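Local coordinates for protein serine protease (Nocardiopsis alba, PDB 2OUA) that probably hydrolyses internal peptide bonds as a serine endopeptidase of the trypsin-like class, the chain here being its acid-stable protease domain, at residues Q27-V31 against N70-T74; R117-V121 against F171-V175. Numbering follows the deposited sequence.

Contact 1: Q27-V31 against N70-T74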
loop_
_atom_site.group_PDB
_atom_site.type_symbol
_atom_site.label_atom_id
_atom_site.label_comp_id
_atom_site.label_asym_id
_atom_site.label_seq_id
_atom_site.Cartn_x
_atom_site.Cartn_y
_atom_site.Cartn_z
ATOM N N GLN A 27 -13.598 11.383 -6.592
ATOM C CA GLN A 27 -12.804 12.097 -5.602
ATOM C C GLN A 27 -11.441 11.419 -5.452
ATOM O O GLN A 27 -11.353 10.193 -5.371
ATOM C CB GLN A 27 -13.565 12.131 -4.277
ATOM C CG GLN A 27 -14.987 12.644 -4.461
ATOM C CD GLN A 27 -15.847 12.492 -3.226
ATOM O OE1 GLN A 27 -15.843 11.448 -2.575
ATOM N NE2 GLN A 27 -16.608 13.532 -2.906
ATOM N N PRO A 28 -10.364 12.219 -5.415
ATOM C CA PRO A 28 -8.989 11.728 -5.283
ATOM C C PRO A 28 -8.642 11.192 -3.902
ATOM O O PRO A 28 -9.146 11.670 -2.889
ATOM C CB PRO A 28 -8.164 12.958 -5.644
ATOM C CG PRO A 28 -8.962 14.052 -5.008
ATOM C CD PRO A 28 -10.390 13.694 -5.403
ATOM N N GLY A 29 -7.765 10.192 -3.876
ATOM C CA GLY A 29 -7.344 9.599 -2.621
ATOM C C GLY A 29 -6.302 8.542 -2.909
ATOM O O GLY A 29 -5.615 8.606 -3.930
ATOM N N PHE A 30 -6.168 7.564 -2.018
ATOM C CA PHE A 30 -5.208 6.489 -2.242
ATOM C C PHE A 30 -5.522 5.278 -1.385
ATOM O O PHE A 30 -6.079 5.409 -0.296
ATOM C CB PHE A 30 -3.774 6.978 -1.971
ATOM C CG PHE A 30 -3.529 7.449 -0.553
ATOM C CD1 PHE A 30 -3.347 6.535 0.483
ATOM C CD2 PHE A 30 -3.456 8.810 -0.267
ATOM C CE1 PHE A 30 -3.088 6.969 1.789
ATOM C CE2 PHE A 30 -3.200 9.259 1.038
ATOM C CZ PHE A 30 -3.014 8.336 2.068
ATOM N N VAL A 31 -5.195 4.095 -1.897
ATOM C CA VAL A 31 -5.416 2.875 -1.136
ATOM C C VAL A 31 -4.191 2.673 -0.262
ATOM O O VAL A 31 -3.090 3.102 -0.610
ATOM C CB VAL A 31 -5.627 1.639 -2.054
ATOM C CG1 VAL A 31 -6.956 1.771 -2.790
ATOM C CG2 VAL A 31 -4.478 1.505 -3.038
ATOM N N ASN A 70 -5.964 19.555 -1.087
ATOM C CA ASN A 70 -4.655 19.469 -1.719
ATOM C C ASN A 70 -4.121 18.078 -2.047
ATOM O O ASN A 70 -2.989 17.739 -1.705
ATOM C CB ASN A 70 -3.629 20.221 -0.874
ATOM C CG ASN A 70 -3.993 21.679 -0.696
ATOM O OD1 ASN A 70 -4.407 22.342 -1.644
ATOM N ND2 ASN A 70 -3.838 22.186 0.522
ATOM N N PHE A 71 -4.939 17.275 -2.716
ATOM C CA PHE A 71 -4.517 15.945 -3.136
ATOM C C PHE A 71 -4.356 15.976 -4.652
ATOM O O PHE A 71 -5.331 16.171 -5.375
ATOM C CB PHE A 71 -5.567 14.894 -2.760
ATOM C CG PHE A 71 -5.260 14.138 -1.493
ATOM C CD1 PHE A 71 -4.785 14.799 -0.365
ATOM C CD2 PHE A 71 -5.485 12.767 -1.420
ATOM C CE1 PHE A 71 -4.542 14.103 0.820
ATOM C CE2 PHE A 71 -5.245 12.062 -0.239
ATOM C CZ PHE A 71 -4.774 12.730 0.881
ATOM N N THR A 72 -3.126 15.813 -5.127
ATOM C CA THR A 72 -2.863 15.788 -6.564
ATOM C C THR A 72 -2.397 14.375 -6.889
ATOM O O THR A 72 -1.333 13.959 -6.449
ATOM C CB THR A 72 -1.763 16.786 -6.957
ATOM O OG1 THR A 72 -2.209 18.120 -6.687
ATOM C CG2 THR A 72 -1.439 16.659 -8.437
ATOM N N LEU A 73 -3.196 13.642 -7.657
ATOM C CA LEU A 73 -2.853 12.263 -7.985
ATOM C C LEU A 73 -1.778 12.119 -9.050
ATOM O O LEU A 73 -1.614 12.983 -9.915
ATOM C CB LEU A 73 -4.102 11.496 -8.428
ATOM C CG LEU A 73 -5.305 11.507 -7.477
ATOM C CD1 LEU A 73 -6.367 10.562 -8.008
ATOM C CD2 LEU A 73 -4.881 11.089 -6.077
ATOM N N THR A 74 -1.042 11.017 -8.965
ATOM C CA THR A 74 0.008 10.693 -9.924
ATOM C C THR A 74 -0.085 9.193 -10.150
ATOM O O THR A 74 -0.788 8.497 -9.412
ATOM C CB THR A 74 1.430 10.989 -9.386
ATOM O OG1 THR A 74 1.811 9.967 -8.451
ATOM C CG2 THR A 74 1.479 12.349 -8.700
#

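Contact 2: R117-V121 against F171-V175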
loop_
_atom_site.group_PDB
_atom_site.type_symbol
_atom_site.label_atom_id
_atom_site.label_comp_id
_atom_site.label_asym_id
_atom_site.label_seq_id
_atom_site.Cartn_x
_atom_site.Cartn_y
_atom_site.Cartn_z
ATOM N N ARG A 117 0.005 -17.032 -2.460
ATOM C CA ARG A 117 -1.192 -16.235 -2.241
ATOM C C ARG A 117 -2.129 -16.970 -1.288
ATOM O O ARG A 117 -1.849 -18.100 -0.878
ATOM C CB ARG A 117 -1.912 -15.952 -3.571
ATOM C CG ARG A 117 -1.121 -15.043 -4.512
ATOM C CD ARG A 117 -2.013 -14.351 -5.539
ATOM N NE ARG A 117 -1.341 -13.178 -6.103
ATOM C CZ ARG A 117 -0.497 -13.211 -7.132
ATOM N NH1 ARG A 117 -0.225 -14.362 -7.735
ATOM N NH2 ARG A 117 0.103 -12.094 -7.535
ATOM N N ASN A 118 -3.228 -16.316 -0.923
ATOM C CA ASN A 118 -4.218 -16.908 -0.030
ATOM C C ASN A 118 -3.610 -17.276 1.320
ATOM O O ASN A 118 -3.890 -18.345 1.860
ATOM C CB ASN A 118 -4.813 -18.167 -0.671
ATOM C CG ASN A 118 -5.229 -17.947 -2.116
ATOM O OD1 ASN A 118 -6.114 -17.141 -2.406
ATOM N ND2 ASN A 118 -4.587 -18.669 -3.030
ATOM N N GLN A 119 -2.788 -16.389 1.864
ATOM C CA GLN A 119 -2.144 -16.644 3.145
ATOM C C GLN A 119 -2.875 -15.975 4.306
ATOM O O GLN A 119 -3.419 -14.876 4.171
ATOM C CB GLN A 119 -0.692 -16.147 3.116
ATOM C CG GLN A 119 0.171 -16.769 2.022
ATOM C CD GLN A 119 0.398 -18.252 2.233
ATOM O OE1 GLN A 119 1.121 -18.655 3.141
ATOM N NE2 GLN A 119 -0.230 -19.071 1.398
ATOM N N THR A 120 -2.894 -16.659 5.442
ATOM C CA THR A 120 -3.508 -16.114 6.646
ATOM C C THR A 120 -2.369 -15.908 7.637
ATOM O O THR A 120 -1.529 -16.793 7.830
ATOM C CB THR A 120 -4.554 -17.079 7.260
ATOM O OG1 THR A 120 -5.652 -17.237 6.354
ATOM C CG2 THR A 120 -5.077 -16.527 8.580
ATOM N N VAL A 121 -2.324 -14.728 8.243
ATOM C CA VAL A 121 -1.280 -14.419 9.208
ATOM C C VAL A 121 -1.907 -13.919 10.498
ATOM O O VAL A 121 -3.015 -13.384 10.490
ATOM C CB VAL A 121 -0.324 -13.324 8.678
ATOM C CG1 VAL A 121 0.307 -13.767 7.360
ATOM C CG2 VAL A 121 -1.085 -12.025 8.486
ATOM N N PHE A 171 4.040 -9.597 3.856
ATOM C CA PHE A 171 2.776 -9.947 3.229
ATOM C C PHE A 171 2.072 -8.674 2.783
ATOM O O PHE A 171 2.218 -7.624 3.406
ATOM C CB PHE A 171 1.861 -10.683 4.217
ATOM C CG PHE A 171 2.437 -11.964 4.752
ATOM C CD1 PHE A 171 3.383 -11.944 5.774
ATOM C CD2 PHE A 171 2.036 -13.191 4.230
ATOM C CE1 PHE A 171 3.923 -13.133 6.273
ATOM C CE2 PHE A 171 2.568 -14.389 4.719
ATOM C CZ PHE A 171 3.515 -14.358 5.743
ATOM N N TYR A 172 1.302 -8.766 1.708
ATOM C CA TYR A 172 0.567 -7.602 1.248
ATOM C C TYR A 172 -0.883 -7.923 0.936
ATOM O O TYR A 172 -1.238 -9.069 0.636
ATOM C CB TYR A 172 1.259 -6.964 0.031
ATOM C CG TYR A 172 1.273 -7.758 -1.264
ATOM C CD1 TYR A 172 0.121 -7.884 -2.049
ATOM C CD2 TYR A 172 2.461 -8.305 -1.747
ATOM C CE1 TYR A 172 0.163 -8.528 -3.295
ATOM C CE2 TYR A 172 2.515 -8.944 -2.982
ATOM C CZ TYR A 172 1.368 -9.054 -3.752
ATOM O OH TYR A 172 1.443 -9.663 -4.984
ATOM N N GLN A 173 -1.724 -6.900 1.062
ATOM C CA GLN A 173 -3.145 -6.996 0.771
ATOM C C GLN A 173 -3.273 -6.723 -0.726
ATOM O O GLN A 173 -2.810 -5.687 -1.211
ATOM C CB GLN A 173 -3.906 -5.932 1.572
ATOM C CG GLN A 173 -5.248 -5.501 0.985
ATOM C CD GLN A 173 -6.333 -6.543 1.155
ATOM O OE1 GLN A 173 -6.606 -6.993 2.268
ATOM N NE2 GLN A 173 -6.973 -6.924 0.049
ATOM N N GLU A 174 -3.878 -7.653 -1.458
ATOM C CA GLU A 174 -4.045 -7.497 -2.900
ATOM C C GLU A 174 -4.808 -6.218 -3.210
ATOM O O GLU A 174 -5.761 -5.866 -2.506
ATOM C CB GLU A 174 -4.794 -8.697 -3.484
ATOM C CG GLU A 174 -4.003 -10.006 -3.493
ATOM C CD GLU A 174 -2.942 -10.060 -4.582
ATOM O OE1 GLU A 174 -3.011 -9.255 -5.537
ATOM O OE2 GLU A 174 -2.044 -10.929 -4.495
ATOM N N VAL A 175 -4.403 -5.530 -4.273
ATOM C CA VAL A 175 -5.051 -4.275 -4.631
ATOM C C VAL A 175 -6.383 -4.435 -5.365
ATOM O O VAL A 175 -7.324 -3.683 -5.113
ATOM C CB VAL A 175 -4.108 -3.383 -5.485
ATOM C CG1 VAL A 175 -3.943 -3.972 -6.884
ATOM C CG2 VAL A 175 -4.662 -1.959 -5.554
HETATM O O HOH W 1 -0.554 -9.570 -6.660
#

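Contact 1: Q27-V31 against N70-T74
This contact belongs to the N-terminal barrel of the trypsin-like double beta-barrel fold. Strand 28-32, held by backbone hydrogen bonds between strands 14-22 and 62-69, is covered by residues 70-74, which include a short, weakly bonded strand at about 72-74 running parallel to 2-5. No hydrogen bond crosses between the segments, so side-chain packing joins them. Phe71 and Leu73 point their CA-to-CB bonds toward the barrel strand, while Thr72 between them points away, a polar residue suited to the exposed side.

The aliphatic contacts centre on Pro28, whose compact ring suits a partly exposed strand start: its CB lies 3.7 Å from Leu73 CG and its CG 4.2 Å from Phe71 CB. Gly29 meets the other segment with its main chain: its CA lies at the edge of the Phe71 ring, 3.9 Å from CD2, and its O is 3.4 Å from Leu73 CD2.

The aromatic contact is deeper. The Phe30 and Phe71 rings meet rim to rim, neither covering the other's face, with centroids 5.9 Å apart and planes inclined by only 11°; both also touch Ile3 of strand 2-5. Their closest atoms are Phe30 CE2 and Phe71 CE2, separated by 3.7 Å.

Contact 2: R117-V121 against F171-V175
A salt bridge fixes one end of this contact on the C-terminal barrel of the trypsin-like fold: Arg117 NE donates to Glu174 OE2 at 2.9 Å, with a nearly straight N-H...O angle of 164°. The long arginine side chain can span backbones that stay far apart, the CA atoms of Arg117 and Glu174 being 9.2 Å from each other. Water 1 adds a second bridge, accepting from Arg117 NH2 (2.8 Å) and Tyr172 OH (2.6 Å) and donating to Glu174 OE1 (2.7 Å). Both charges have further partners, Arg117 NH2 the carbonyl of Ala94 and Glu174 OE2 the hydroxyl of Thr132. Gln173 OE1 accepts from the backbone N of Asp61, the predicted charge-relay aspartate, so strand 167-174 also borders the active site.

Between this polar cluster and the apolar end the chain turns a corner. Asn118 and Gln119 both face Leu131 in a G1 beta bulge, and asparagine suits the left-handed conformation of the first position (phi 60°, psi 43°). Gln119 NE2 donates back to Arg117 O at 3.0 Å, across the corner.

Beyond it, strand 119-123 leaves to form a hairpin with 126-129, and packing takes over. Gln119 CB borders the edge of the Phe171 ring, 4.0 Å from CE2. The flat phenyl face receives branched Val121 in a CH-pi contact: CG1 sits 3.5 Å from the Phe171 ring centroid, 9° off its normal.

How the contacts relate
The two contacts lie on opposite sides of the chain's centre, 24 Å apart between their centres, one in each barrel of the fold, and share no strand. Contact 1 is partly buried, without a hydrogen bond or charge across its segments, its side-chain contacts all apolar; it sets strand 28-32 against the segment beside strand 2-5. Contact 2 is a surface contact, where charge and an ordered water can be used beside a small patch of apolar packing; it sets strand 167-174 against the corner leading into hairpin 119-129. Val31 of the first barrel's strand touches Val175, just past the end of strand 167-174, CG2 to CG2 at 4.3 Å.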